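Local coordinates for rhizobiales Sp. Pch2 (Marine metagenome, PDB 6PB3), which probably acts as a hexameric AAA+ ATPase related to TRIP13/Pch2 that remodels HORMA domain proteins in bacterial immunity against phages, at residues A[227-239]-A[247-259]. Numbering follows the deposited sequence.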
ATOM      1  N   ASN A 227     -21.439   2.207  20.931  1.00 59.15           N
ATOM      2  CA  ASN A 227     -20.869   2.381  22.255  1.00 55.79           C
ATOM      3  C   ASN A 227     -21.661   1.538  23.253  1.00 61.19           C
ATOM      4  O   ASN A 227     -22.617   0.841  22.892  1.00 58.03           O
ATOM      5  CB  ASN A 227     -20.840   3.861  22.638  1.00 67.98           C
ATOM      6  CG  ASN A 227     -22.230   4.494  22.672  1.00 77.44           C
ATOM      7  OD1 ASN A 227     -23.224   3.844  22.995  1.00 76.39           O
ATOM      8  ND2 ASN A 227     -22.297   5.767  22.325  1.00 77.39           N
ATOM      9  N   ASP A 228     -21.267   1.604  24.526  1.00 58.78           N
ATOM     10  CA  ASP A 228     -21.870   0.717  25.515  1.00 72.64           C
ATOM     11  C   ASP A 228     -23.378   0.924  25.607  1.00 79.94           C
ATOM     12  O   ASP A 228     -24.133  -0.049  25.709  1.00 75.33           O
ATOM     13  CB  ASP A 228     -21.198   0.910  26.871  1.00 74.18           C
ATOM     14  CG  ASP A 228     -19.721   0.533  26.841  1.00 95.99           C
ATOM     15  OD1 ASP A 228     -19.033   0.880  25.852  1.00100.16           O
ATOM     16  OD2 ASP A 228     -19.243  -0.100  27.807  1.00101.77           O
ATOM     17  N   ALA A 229     -23.842   2.177  25.534  1.00 67.11           N
ATOM     18  CA  ALA A 229     -25.280   2.426  25.595  1.00 63.51           C
ATOM     19  C   ALA A 229     -25.984   1.828  24.389  1.00 55.27           C
ATOM     20  O   ALA A 229     -27.035   1.191  24.524  1.00 69.49           O
ATOM     21  CB  ALA A 229     -25.565   3.927  25.696  1.00 74.52           C
ATOM     22  N   GLN A 230     -25.413   2.011  23.198  1.00 58.97           N
ATOM     23  CA  GLN A 230     -26.035   1.461  21.995  1.00 61.16           C
ATOM     24  C   GLN A 230     -26.024  -0.062  22.003  1.00 62.99           C
ATOM     25  O   GLN A 230     -27.001  -0.694  21.581  1.00 56.62           O
ATOM     26  CB  GLN A 230     -25.344   2.006  20.748  1.00 54.72           C
ATOM     27  CG  GLN A 230     -25.561   3.518  20.601  1.00 55.12           C
ATOM     28  CD  GLN A 230     -24.620   4.158  19.600  1.00 74.36           C
ATOM     29  OE1 GLN A 230     -23.422   3.873  19.577  1.00 65.43           O
ATOM     30  NE2 GLN A 230     -25.160   5.033  18.767  1.00 73.00           N
ATOM     31  N   ARG A 231     -24.938  -0.671  22.486  1.00 57.71           N
ATOM     32  CA  ARG A 231     -24.919  -2.125  22.592  1.00 62.89           C
ATOM     33  C   ARG A 231     -25.941  -2.599  23.613  1.00 53.92           C
ATOM     34  O   ARG A 231     -26.622  -3.606  23.397  1.00 57.32           O
ATOM     35  CB  ARG A 231     -23.511  -2.621  22.951  1.00 53.66           C
ATOM     36  CG  ARG A 231     -22.473  -2.256  21.904  1.00 62.36           C
ATOM     37  CD  ARG A 231     -21.248  -3.145  22.002  1.00 58.49           C
ATOM     38  NE  ARG A 231     -20.686  -3.138  23.346  1.00 62.05           N
ATOM     39  CZ  ARG A 231     -20.008  -2.115  23.849  1.00 67.13           C
ATOM     40  NH1 ARG A 231     -19.821  -1.015  23.119  1.00 59.13           N
ATOM     41  NH2 ARG A 231     -19.523  -2.185  25.080  1.00 71.54           N
ATOM     42  N   ARG A 232     -26.071  -1.871  24.721  1.00 60.45           N
ATOM     43  CA  ARG A 232     -27.079  -2.206  25.719  1.00 64.30           C
ATOM     44  C   ARG A 232     -28.484  -2.179  25.124  1.00 69.58           C
ATOM     45  O   ARG A 232     -29.290  -3.076  25.388  1.00 73.59           O
ATOM     46  CB  ARG A 232     -26.978  -1.241  26.903  1.00 69.43           C
ATOM     47  CG  ARG A 232     -27.617  -1.759  28.185  1.00 76.15           C
ATOM     48  CD  ARG A 232     -27.615  -0.708  29.291  1.00 75.91           C
ATOM     49  NE  ARG A 232     -26.627   0.337  29.041  1.00 89.26           N
ATOM     50  CZ  ARG A 232     -25.409   0.358  29.566  1.00 82.66           C
ATOM     51  NH1 ARG A 232     -25.023  -0.605  30.384  1.00 86.00           N
ATOM     52  NH2 ARG A 232     -24.581   1.349  29.283  1.00 99.35           N
ATOM     53  N   ALA A 233     -28.795  -1.168  24.305  1.00 61.18           N
ATOM     54  CA  ALA A 233     -30.155  -1.053  23.771  1.00 68.73           C
ATOM     55  C   ALA A 233     -30.478  -2.198  22.815  1.00 56.70           C
ATOM     56  O   ALA A 233     -31.572  -2.774  22.875  1.00 61.63           O
ATOM     57  CB  ALA A 233     -30.357   0.301  23.075  1.00 57.69           C
ATOM     58  N   VAL A 234     -29.544  -2.552  21.931  1.00 55.14           N
ATOM     59  CA  VAL A 234     -29.789  -3.675  21.031  1.00 58.23           C
ATOM     60  C   VAL A 234     -30.003  -4.954  21.828  1.00 61.96           C
ATOM     61  O   VAL A 234     -30.921  -5.735  21.551  1.00 61.30           O
ATOM     62  CB  VAL A 234     -28.626  -3.833  20.040  1.00 61.63           C
ATOM     63  CG1 VAL A 234     -28.811  -5.118  19.236  1.00 50.03           C
ATOM     64  CG2 VAL A 234     -28.527  -2.614  19.119  1.00 59.67           C
ATOM     65  N   ILE A 235     -29.174  -5.175  22.843  1.00 54.71           N
ATOM     66  CA  ILE A 235     -29.211  -6.441  23.567  1.00 61.08           C
ATOM     67  C   ILE A 235     -30.456  -6.517  24.450  1.00 55.20           C
ATOM     68  O   ILE A 235     -31.188  -7.518  24.443  1.00 59.71           O
ATOM     69  CB  ILE A 235     -27.912  -6.613  24.375  1.00 61.28           C
ATOM     70  CG1 ILE A 235     -26.729  -6.780  23.413  1.00 54.25           C
ATOM     71  CG2 ILE A 235     -28.020  -7.805  25.317  1.00 56.08           C
ATOM     72  CD1 ILE A 235     -25.418  -6.480  24.040  1.00 60.32           C
ATOM     73  N   THR A 236     -30.717  -5.457  25.211  1.00 58.46           N
ATOM     74  CA  THR A 236     -31.901  -5.413  26.063  1.00 60.33           C
ATOM     75  C   THR A 236     -33.181  -5.562  25.244  1.00 65.52           C
ATOM     76  O   THR A 236     -34.024  -6.417  25.540  1.00 71.13           O
ATOM     77  CB  THR A 236     -31.917  -4.104  26.854  1.00 70.00           C
ATOM     78  OG1 THR A 236     -30.743  -4.029  27.679  1.00 75.69           O
ATOM     79  CG2 THR A 236     -33.164  -4.023  27.730  1.00 78.69           C
ATOM     80  N   THR A 237     -33.343  -4.737  24.205  1.00 65.89           N
ATOM     81  CA  THR A 237     -34.548  -4.817  23.379  1.00 63.76           C
ATOM     82  C   THR A 237     -34.729  -6.210  22.787  1.00 62.51           C
ATOM     83  O   THR A 237     -35.841  -6.752  22.786  1.00 65.31           O
ATOM     84  CB  THR A 237     -34.497  -3.782  22.259  1.00 64.88           C
ATOM     85  OG1 THR A 237     -34.425  -2.465  22.825  1.00 67.28           O
ATOM     86  CG2 THR A 237     -35.743  -3.884  21.393  1.00 72.77           C
ATOM     87  N   THR A 238     -33.650  -6.809  22.278  1.00 60.33           N
ATOM     88  CA  THR A 238     -33.774  -8.146  21.702  1.00 56.44           C
ATOM     89  C   THR A 238     -34.096  -9.186  22.770  1.00 62.70           C
ATOM     90  O   THR A 238     -34.899 -10.098  22.536  1.00 69.86           O
ATOM     91  CB  THR A 238     -32.492  -8.522  20.957  1.00 64.64           C
ATOM     92  OG1 THR A 238     -32.233  -7.547  19.936  1.00 70.98           O
ATOM     93  CG2 THR A 238     -32.642  -9.874  20.309  1.00 82.01           C
ATOM     94  N   LEU A 239     -33.491  -9.075  23.946  1.00 61.82           N
ATOM     95  CA  LEU A 239     -33.631 -10.124  24.943  1.00 70.63           C
ATOM     96  C   LEU A 239     -34.814  -9.919  25.864  1.00 71.61           C
ATOM     97  O   LEU A 239     -34.974 -10.693  26.809  1.00 67.66           O
ATOM     98  CB  LEU A 239     -32.362 -10.227  25.782  1.00 71.16           C
ATOM     99  CG  LEU A 239     -31.199 -10.878  25.053  1.00 72.76           C
ATOM    100  CD1 LEU A 239     -30.082 -11.132  26.044  1.00 75.15           C
ATOM    101  CD2 LEU A 239     -31.652 -12.171  24.370  1.00 77.31           C
ATOM    102  N   SER A 247     -27.793  -7.803  35.036  1.00 83.60           N
ATOM    103  CA  SER A 247     -26.397  -8.155  35.258  1.00 87.69           C
ATOM    104  C   SER A 247     -25.865  -9.023  34.121  1.00 85.70           C
ATOM    105  O   SER A 247     -24.727  -8.845  33.668  1.00 93.31           O
ATOM    106  CB  SER A 247     -26.261  -8.859  36.607  1.00 99.99           C
ATOM    107  OG  SER A 247     -24.904  -9.028  36.960  1.00111.31           O
ATOM    108  N   GLN A 248     -26.686  -9.952  33.630  1.00 72.28           N
ATOM    109  CA  GLN A 248     -26.289 -10.762  32.483  1.00 75.18           C
ATOM    110  C   GLN A 248     -26.234  -9.938  31.201  1.00 79.09           C
ATOM    111  O   GLN A 248     -25.387 -10.190  30.339  1.00 79.61           O
ATOM    112  CB  GLN A 248     -27.241 -11.949  32.334  1.00 76.20           C
ATOM    113  CG  GLN A 248     -27.127 -12.982  33.479  1.00 78.69           C
ATOM    114  CD  GLN A 248     -28.294 -13.962  33.538  1.00 82.79           C
ATOM    115  OE1 GLN A 248     -29.407 -13.650  33.111  1.00 83.89           O
ATOM    116  NE2 GLN A 248     -28.037 -15.156  34.072  1.00 79.50           N
ATOM    117  N   ILE A 249     -27.098  -8.931  31.072  1.00 78.38           N
ATOM    118  CA  ILE A 249     -27.020  -8.041  29.918  1.00 78.67           C
ATOM    119  C   ILE A 249     -25.705  -7.272  29.924  1.00 67.48           C
ATOM    120  O   ILE A 249     -25.060  -7.105  28.882  1.00 64.92           O
ATOM    121  CB  ILE A 249     -28.239  -7.100  29.885  1.00 68.50           C
ATOM    122  CG1 ILE A 249     -29.467  -7.891  29.432  1.00 71.03           C
ATOM    123  CG2 ILE A 249     -27.959  -5.906  28.982  1.00 60.96           C
ATOM    124  CD1 ILE A 249     -30.750  -7.095  29.355  1.00 78.37           C
ATOM    125  N   GLU A 250     -25.278  -6.812  31.099  1.00 66.66           N
ATOM    126  CA  GLU A 250     -24.041  -6.043  31.175  1.00 69.04           C
ATOM    127  C   GLU A 250     -22.840  -6.894  30.781  1.00 84.98           C
ATOM    128  O   GLU A 250     -21.896  -6.397  30.154  1.00 80.59           O
ATOM    129  CB  GLU A 250     -23.864  -5.471  32.579  1.00 74.47           C
ATOM    130  CG  GLU A 250     -24.867  -4.389  32.908  1.00 89.58           C
ATOM    131  CD  GLU A 250     -24.893  -3.289  31.858  1.00 97.12           C
ATOM    132  OE1 GLU A 250     -23.809  -2.784  31.485  1.00 94.58           O
ATOM    133  OE2 GLU A 250     -25.998  -2.934  31.397  1.00 96.28           O
ATOM    134  N   GLY A 251     -22.861  -8.181  31.133  1.00 86.41           N
ATOM    135  CA  GLY A 251     -21.812  -9.078  30.672  1.00 71.69           C
ATOM    136  C   GLY A 251     -21.732  -9.153  29.159  1.00 71.27           C
ATOM    137  O   GLY A 251     -20.644  -9.140  28.581  1.00 69.55           O
ATOM    138  N   LEU A 252     -22.886  -9.213  28.492  1.00 63.59           N
ATOM    139  CA  LEU A 252     -22.881  -9.258  27.034  1.00 60.78           C
ATOM    140  C   LEU A 252     -22.506  -7.911  26.436  1.00 60.03           C
ATOM    141  O   LEU A 252     -21.900  -7.859  25.363  1.00 64.97           O
ATOM    142  CB  LEU A 252     -24.249  -9.691  26.513  1.00 58.91           C
ATOM    143  CG  LEU A 252     -24.723 -11.117  26.736  1.00 64.38           C
ATOM    144  CD1 LEU A 252     -26.213 -11.219  26.417  1.00 60.62           C
ATOM    145  CD2 LEU A 252     -23.916 -12.058  25.849  1.00 65.16           C
ATOM    146  N   VAL A 253     -22.863  -6.819  27.110  1.00 65.41           N
ATOM    147  CA  VAL A 253     -22.391  -5.499  26.703  1.00 70.63           C
ATOM    148  C   VAL A 253     -20.870  -5.435  26.784  1.00 61.50           C
ATOM    149  O   VAL A 253     -20.192  -4.955  25.866  1.00 65.40           O
ATOM    150  CB  VAL A 253     -23.038  -4.413  27.578  1.00 75.61           C
ATOM    151  CG1 VAL A 253     -22.356  -3.065  27.328  1.00 69.85           C
ATOM    152  CG2 VAL A 253     -24.521  -4.330  27.306  1.00 59.40           C
ATOM    153  N   ALA A 254     -20.312  -5.930  27.882  1.00 64.25           N
ATOM    154  CA  ALA A 254     -18.863  -5.919  28.041  1.00 84.54           C
ATOM    155  C   ALA A 254     -18.190  -6.862  27.050  1.00 84.63           C
ATOM    156  O   ALA A 254     -17.133  -6.535  26.495  1.00 73.15           O
ATOM    157  CB  ALA A 254     -18.487  -6.283  29.480  1.00 71.09           C
ATOM    158  N   ALA A 255     -18.790  -8.030  26.809  1.00 80.73           N
ATOM    159  CA  ALA A 255     -18.183  -8.990  25.898  1.00 75.57           C
ATOM    160  C   ALA A 255     -18.189  -8.502  24.460  1.00 74.16           C
ATOM    161  O   ALA A 255     -17.395  -8.990  23.651  1.00 65.94           O
ATOM    162  CB  ALA A 255     -18.903 -10.337  25.996  1.00 71.97           C
ATOM    163  N   THR A 256     -19.047  -7.551  24.116  1.00 63.30           N
ATOM    164  CA  THR A 256     -19.099  -7.064  22.748  1.00 57.88           C
ATOM    165  C   THR A 256     -18.410  -5.716  22.578  1.00 60.54           C
ATOM    166  O   THR A 256     -18.411  -5.162  21.469  1.00 55.34           O
ATOM    167  CB  THR A 256     -20.560  -7.008  22.278  1.00 54.63           C
ATOM    168  OG1 THR A 256     -21.334  -6.187  23.165  1.00 54.66           O
ATOM    169  CG2 THR A 256     -21.135  -8.415  22.282  1.00 53.84           C
ATOM    170  N   GLY A 257     -17.795  -5.197  23.641  1.00 64.25           N
ATOM    171  CA  GLY A 257     -17.071  -3.951  23.589  1.00 71.34           C
ATOM    172  C   GLY A 257     -15.589  -4.140  23.327  1.00 82.37           C
ATOM    173  O   GLY A 257     -15.096  -5.263  23.185  1.00 70.67           O
ATOM    174  N   PRO A 258     -14.849  -3.030  23.256  1.00 94.51           N
ATOM    175  CA  PRO A 258     -13.416  -3.127  22.926  1.00103.93           C
ATOM    176  C   PRO A 258     -12.574  -3.795  24.004  1.00117.65           C
ATOM    177  O   PRO A 258     -11.598  -4.477  23.663  1.00125.91           O
ATOM    178  CB  PRO A 258     -13.008  -1.663  22.711  1.00101.71           C
ATOM    179  CG  PRO A 258     -14.052  -0.857  23.421  1.00 98.21           C
ATOM    180  CD  PRO A 258     -15.320  -1.636  23.304  1.00 91.80           C
ATOM    181  N   ALA A 259     -12.913  -3.622  25.282  1.00115.96           N
ATOM    182  CA  ALA A 259     -12.185  -4.249  26.394  1.00123.46           C
ATOM    183  C   ALA A 259     -10.680  -3.972  26.356  1.00125.33           C
ATOM    184  O   ALA A 259     -10.247  -2.843  26.128  1.00129.28           O
ATOM    185  CB  ALA A 259     -12.436  -5.756  26.410  1.00124.00           C
TER
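Two successive helices of the small helical domain of this AAA+ ATPase, 228-239 and 246-255, pack with the axes of their segments 9.2 Å apart at closest approach and crossing at 128°. Val-253 is the knob, set among Asp-228, Arg-231, Arg-232 and Ile-235. Its CG2 lies 3.7 Å from Arg-232 CA.

Arg-231 reaches past the knob to the C-terminal end of the second helix. Bent at chi3 (-54°), it grips one backbone oxygen side-on. Arg-231 NE lies 3.1 Å and its NH2 3.0 Å from Val-253 O. That oxygen lies in the guanidinium plane, and NE meets it on a lone pair. Gly-257 CA sits over one face of the group. At the NH1 and NH2 end, Asp-228 OD1 takes two weak bonds as part of a salt bridge, and Arg-231 NH1 bonds to Pro-226 O. The guanidinium is thus fixed in rotation and links the start of one helix to the end of the other.

Beside the knob, Arg-232 and Glu-250 form a salt bridge, with guanidinium and carboxylate nearly coplanar. NH1 of Arg-232 donates to Glu-250 OE2 at 2.7 Å, on its syn side.

Beyond the charges the seam is mostly apolar. Ile-235 CG2 meets Leu-252 CD1 at 4.0 Å, and Leu-239 CD1 closes on the same methyl. Thr-236 OG1 lies 3.5 Å from Ile-249 CD1. Helix 291-300 backs Leu-252. Such a helix pair is typical of the C-terminal lid of AAA+ proteins.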